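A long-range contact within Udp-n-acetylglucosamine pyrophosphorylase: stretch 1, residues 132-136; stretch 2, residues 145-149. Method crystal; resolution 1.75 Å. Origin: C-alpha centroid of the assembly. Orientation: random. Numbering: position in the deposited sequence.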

# COMPACT_ATOMS: atom_id res chain seq x y z
N PRO A 132 -9.51 6.23 11.56
CA PRO A 132 -8.62 5.81 10.48
C PRO A 132 -9.22 4.66 9.71
O PRO A 132 -9.93 3.82 10.28
CB PRO A 132 -7.34 5.38 11.23
CG PRO A 132 -7.38 6.18 12.47
CD PRO A 132 -8.83 6.16 12.86
N LYS A 133 -8.95 4.61 8.41
CA LYS A 133 -9.56 3.58 7.58
C LYS A 133 -9.26 2.15 8.01
O LYS A 133 -10.11 1.27 7.85
CB LYS A 133 -9.22 3.77 6.09
CG LYS A 133 -9.98 2.78 5.19
CD LYS A 133 -9.84 3.08 3.72
CE LYS A 133 -10.65 4.31 3.31
NZ LYS A 133 -10.46 4.56 1.87
N GLY A 134 -8.07 1.92 8.58
CA GLY A 134 -7.72 0.58 9.06
C GLY A 134 -8.64 0.05 10.16
O GLY A 134 -8.71 -1.16 10.39
N PHE A 135 -9.35 0.95 10.83
CA PHE A 135 -10.31 0.55 11.87
C PHE A 135 -11.60 -0.01 11.25
O PHE A 135 -12.39 -0.70 11.94
CB PHE A 135 -10.73 1.76 12.76
CG PHE A 135 -9.65 2.32 13.66
CD1 PHE A 135 -8.31 2.35 13.30
CD2 PHE A 135 -10.02 2.90 14.88
CE1 PHE A 135 -7.36 2.91 14.13
CE2 PHE A 135 -9.06 3.45 15.72
CZ PHE A 135 -7.74 3.46 15.34
N PHE A 136 -11.83 0.28 9.98
CA PHE A 136 -13.11 -0.02 9.32
C PHE A 136 -13.42 -1.52 9.28
O PHE A 136 -12.54 -2.34 8.95
CB PHE A 136 -13.15 0.56 7.90
CG PHE A 136 -14.47 0.38 7.20
CD1 PHE A 136 -15.54 1.24 7.46
CD2 PHE A 136 -14.65 -0.65 6.27
CE1 PHE A 136 -16.77 1.06 6.83
CE2 PHE A 136 -15.87 -0.81 5.62
CZ PHE A 136 -16.93 0.05 5.90
N LYS A 145 -14.04 -8.30 11.58
CA LYS A 145 -12.65 -7.90 11.73
C LYS A 145 -12.41 -6.60 11.00
O LYS A 145 -12.93 -6.40 9.90
CB LYS A 145 -11.74 -8.98 11.14
CG LYS A 145 -11.88 -10.34 11.83
CD LYS A 145 -11.03 -11.36 11.14
CE LYS A 145 -11.23 -12.73 11.80
NZ LYS A 145 -10.51 -13.76 11.00
N SER A 146 -11.63 -5.73 11.63
CA SER A 146 -11.15 -4.50 10.98
C SER A 146 -10.21 -4.82 9.80
O SER A 146 -9.68 -5.92 9.66
CB SER A 146 -10.44 -3.58 11.99
OG SER A 146 -9.23 -4.13 12.52
N LEU A 147 -10.03 -3.84 8.93
CA LEU A 147 -9.03 -3.97 7.88
C LEU A 147 -7.63 -4.22 8.48
O LEU A 147 -6.92 -5.09 7.99
CB LEU A 147 -9.07 -2.76 6.93
CG LEU A 147 -10.38 -2.61 6.15
CD1 LEU A 147 -10.32 -1.27 5.42
CD2 LEU A 147 -10.62 -3.75 5.17
N PHE A 148 -7.25 -3.50 9.54
CA PHE A 148 -5.96 -3.78 10.22
C PHE A 148 -5.87 -5.24 10.65
O PHE A 148 -4.87 -5.89 10.40
CB PHE A 148 -5.71 -2.88 11.43
CG PHE A 148 -5.15 -1.52 11.11
CD1 PHE A 148 -4.07 -1.37 10.25
CD2 PHE A 148 -5.65 -0.38 11.76
CE1 PHE A 148 -3.53 -0.10 9.99
CE2 PHE A 148 -5.10 0.90 11.51
CZ PHE A 148 -4.04 1.04 10.62
N MET A 149 -6.92 -5.75 11.28
CA MET A 149 -6.88 -7.11 11.80
C MET A 149 -6.65 -8.13 10.70
O MET A 149 -5.83 -9.02 10.87
CB MET A 149 -8.17 -7.43 12.56
CG MET A 149 -8.19 -8.84 13.13
SD MET A 149 -9.49 -8.88 14.36
CE MET A 149 -9.28 -10.54 14.99
O HOH W 1 -13.23 -4.80 7.51

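What holds the two backbones together? Two hydrogen bonds do, both running from the start of the helix to carbonyls in or just after the short 3-10 segment. Phe148 N donates to Gly134 O at 2.9 Å, with a nearly straight N-H...O angle of 168°, and Leu147 N donates to Phe136 O, also at 2.9 Å but more bent at 142°. Amides in the first turn of a helix have no carbonyl earlier in the helix to bond to, and these two have acceptors across the contact. Leu147 N also lies 3.3 Å from Gly134 O, but the angle is too poor for a hydrogen bond.

What does Ser146 do at the start of the helix? It occupies the N-cap position, and its side chain, in the p rotamer, turns back so that Ser146 OG accepts from Met149 N at 3.1 Å. A third amide of the first turn is thus satisfied within its own stretch. The CB of Ser146 points toward the other stretch and sits 3.4 Å from Gly134 O, while Ser146 CA makes a CA-H...O contact of 3.3 Å with Phe136 O.

What else gathers around the carbonyl of Phe136? A water donates to Phe136 O and to Lys145 O, at 2.9 Å in each case, bridging the stretches where these two carbonyl oxygens, 4.2 Å apart, could not bond to each other. Phe136 O therefore accepts from both Leu147 N and the water. Within its own stretch, the 3-10 segment is held by Phe135 N to Pro132 O at 3.0 Å and Phe136 N to Lys133 O at 2.9 Å.

Why can the chains come so close at Gly134? The nearest CA pairs are Gly134 CA to Phe148 CA at 4.8 Å and Phe136 CA to Ser146 CA at 5.2 Å, so the pairing runs in opposite directions along the two stretches. Gly134 CA lies over the face of the Phe148 ring, 3.7 Å from the ring centroid and 20° off the normal, a CH-pi contact. Glycine leaves room for the ring: a CB built at ideal geometry would point toward the helix and fall 2.3 Å from Phe148 CE2, a clash.

Which side chains complete the packing? The edge of the Phe148 ring meets the edge of the Phe135 ring, with Phe135 CD1 4.0 Å from Phe148 CE2. Leu147 CD1 lies 3.5 Å from Lys133 O and makes apolar contacts with Phe136 CB at 4.2 Å and Lys133 CG at 4.1 Å.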